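Local coordinates for protein UDP-L-Rhamnose Synthase (Acanthamoeba polyphaga mimivirus, PDB 7JID) that probably makes UDP-L-rhamnose, and binds NADP together with the UDP-rhamnose nucleotide sugar in a Rossmann-type reductase fold, at residues Ser183-Ile188 against Val222-Ile227. Residues are numbered along the deposited sequence; the frame is centred on the assembly and turned at random.
Sequences SRICSI and VSHNEI. With AWU ([[(2~{R},3~{S},4~{R},5~{R})-5-[2,4-bis(oxidanylidene)pyrimidin-1-yl]-3,4-bis(oxidanyl)oxolan-2-yl]methoxy-oxidanyl-phosphoryl] [(2~{R},3~{R},4~{R},5~{R},6~{S})-6-methyl-3,4,5-tris(oxidanyl)oxan-2-yl] hydrogen phosphate), chain C.
S187 and N225 supply the hydrogen bond that ties the segment S183-I188, a short strand at 184-185 running into loop, to the start of helix 224-234. The donor is N225 N, an amide of the first helical turn, and S187 OG accepts it at 2.9 Å with an N-H...O angle of 154°. Chi1 of S187 (-174°) sets OG anti to its own backbone N, and the hydroxyl also rests against S223 CB and N225 CG. The side-chain oxygen N225 OD1 accepts from W241 NE1 and N243 ND2, which fixes the rotation of the carboxamide lying against S187 CB and OG.

The helix start has its own closure. S223 and E226 form a capping box: E226 N donates to S223 OG, and E226 OE1 takes S223 N through its anti lone pair at 2.8 Å.

Packing centres on H224. The carbonyl oxygen C186 O sits over the middle of one ring face, 3.2 Å above the plane, and I185 CG2 meets H224 CB at 3.5 Å, the two side chains crossing obliquely; I179 of helix 175-181 touches both.

Nucleotide recognition is shared between the segments. R184 O accepts from uracil N3 and C186 N donates to uracil O2 (2.9 Å), a paired main-chain contact. H224 NE2 shares a 2.8 Å hydrogen bond with ribose O3C, whichever is donor, near the ring plane.

The contact exemplifies how main-chain polar groups can recognise a base while a side chain from a capped helix start grips the sugar; the S187-N225 bond and H224 packing probably help keep these two parts of the uridine site in register.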
# COMPACT_ATOMS: atom_id res chain seq x y z
N SER A 183 14.32 7.79 29.12
CA SER A 183 15.27 7.28 30.14
C SER A 183 16.64 7.01 29.52
O SER A 183 17.65 7.30 30.18
CB SER A 183 14.75 6.03 30.81
OG SER A 183 13.55 6.33 31.53
N ARG A 184 16.67 6.42 28.32
CA ARG A 184 17.92 6.09 27.62
C ARG A 184 17.85 6.63 26.19
O ARG A 184 16.74 6.58 25.59
CB ARG A 184 18.19 4.57 27.63
CG ARG A 184 18.39 4.01 29.03
CD ARG A 184 19.10 2.66 29.01
NE ARG A 184 18.18 1.68 28.50
CZ ARG A 184 18.49 0.48 28.02
NH1 ARG A 184 19.73 0.05 27.94
NH2 ARG A 184 17.51 -0.29 27.60
N ILE A 185 18.99 7.11 25.71
CA ILE A 185 19.10 7.82 24.41
C ILE A 185 19.97 6.97 23.51
O ILE A 185 21.11 6.67 23.87
CB ILE A 185 19.71 9.22 24.63
CG1 ILE A 185 18.82 10.08 25.55
CG2 ILE A 185 20.00 9.88 23.31
CD1 ILE A 185 17.44 10.37 25.04
N CYS A 186 19.43 6.64 22.33
CA CYS A 186 20.20 6.02 21.25
C CYS A 186 20.72 7.16 20.38
O CYS A 186 19.93 7.67 19.57
CB CYS A 186 19.37 5.00 20.48
SG CYS A 186 20.33 4.19 19.21
N SER A 187 21.96 7.63 20.63
CA SER A 187 22.48 8.83 19.92
C SER A 187 23.06 8.44 18.56
O SER A 187 24.09 7.76 18.46
CB SER A 187 23.48 9.62 20.74
OG SER A 187 23.88 10.83 20.12
N ILE A 188 22.48 8.96 17.49
CA ILE A 188 22.95 8.67 16.11
C ILE A 188 22.78 9.94 15.28
O ILE A 188 21.72 10.55 15.31
CB ILE A 188 22.17 7.48 15.48
CG1 ILE A 188 22.33 6.16 16.25
CG2 ILE A 188 22.58 7.30 14.02
CD1 ILE A 188 21.44 5.02 15.76
N VAL A 222 22.81 16.07 12.83
CA VAL A 222 22.92 16.33 14.27
C VAL A 222 22.58 15.04 14.99
O VAL A 222 21.74 14.25 14.52
CB VAL A 222 22.03 17.50 14.72
CG1 VAL A 222 20.55 17.14 14.65
CG2 VAL A 222 22.48 18.01 16.08
N SER A 223 23.18 14.83 16.14
CA SER A 223 22.86 13.65 16.98
C SER A 223 22.04 14.07 18.18
O SER A 223 22.06 15.23 18.58
CB SER A 223 24.09 12.92 17.45
OG SER A 223 24.77 13.72 18.39
N HIS A 224 21.44 13.08 18.78
CA HIS A 224 20.69 13.25 20.05
C HIS A 224 21.66 13.83 21.08
O HIS A 224 21.27 14.73 21.83
CB HIS A 224 20.12 11.91 20.50
CG HIS A 224 19.36 11.14 19.48
ND1 HIS A 224 19.91 10.77 18.25
CD2 HIS A 224 18.11 10.63 19.51
CE1 HIS A 224 19.02 10.05 17.59
NE2 HIS A 224 17.92 9.98 18.32
N ASN A 225 22.87 13.30 21.16
CA ASN A 225 23.84 13.80 22.15
C ASN A 225 24.16 15.26 21.88
O ASN A 225 24.29 16.01 22.85
CB ASN A 225 25.09 12.94 22.16
CG ASN A 225 24.93 11.64 22.90
OD1 ASN A 225 23.89 11.36 23.50
ND2 ASN A 225 25.96 10.82 22.78
N GLU A 226 24.31 15.67 20.62
CA GLU A 226 24.64 17.10 20.36
C GLU A 226 23.49 17.99 20.84
O GLU A 226 23.74 19.06 21.43
CB GLU A 226 24.91 17.39 18.89
CG GLU A 226 26.24 16.90 18.39
CD GLU A 226 26.34 17.01 16.89
OE1 GLU A 226 25.56 16.34 16.25
OE2 GLU A 226 27.18 17.77 16.39
N ILE A 227 22.24 17.57 20.61
CA ILE A 227 21.03 18.34 21.02
C ILE A 227 20.95 18.41 22.54
O ILE A 227 20.83 19.53 23.07
CB ILE A 227 19.74 17.74 20.45
CG1 ILE A 227 19.72 17.86 18.93
CG2 ILE A 227 18.53 18.44 21.08
CD1 ILE A 227 18.67 16.99 18.32
PA AWU C . 10.26 7.92 18.48
O1A AWU C . 10.00 6.47 18.63
O2A AWU C . 9.83 8.86 19.59
O3A AWU C . 9.55 8.69 17.23
PB AWU C . 9.03 8.01 15.82
O1B AWU C . 10.06 7.12 15.09
O2B AWU C . 7.61 7.45 16.07
O3B AWU C . 8.95 9.37 14.97
C5' AWU C . 7.22 10.03 11.86
O5' AWU C . 7.59 10.03 13.23
C4' AWU C . 8.25 10.83 11.06
O4' AWU C . 8.01 10.73 9.64
C3' AWU C . 9.61 10.29 11.36
O3' AWU C . 10.55 11.21 10.86
C2' AWU C . 9.90 10.19 12.85
C1' AWU C . 8.82 9.54 13.59
N1 AWU C . 14.68 7.03 21.06
C2 AWU C . 15.61 6.94 22.09
O2 AWU C . 16.70 7.54 21.99
N3 AWU C . 15.24 6.31 23.24
C4 AWU C . 14.06 5.64 23.36
O4 AWU C . 13.78 5.09 24.49
C5 AWU C . 13.12 5.75 22.33
C6 AWU C . 13.47 6.36 21.13
C1C AWU C . 15.03 7.73 19.79
C2C AWU C . 14.74 6.98 18.49
C3C AWU C . 14.51 8.14 17.50
C4C AWU C . 13.90 9.18 18.39
C5C AWU C . 12.42 9.41 18.20
C6' AWU C . 5.84 10.67 11.84
O2' AWU C . 9.93 11.51 13.37
O2C AWU C . 15.88 6.22 18.15
O3C AWU C . 15.75 8.68 17.05
O4C AWU C . 14.06 8.76 19.74
O5C AWU C . 11.80 8.10 18.23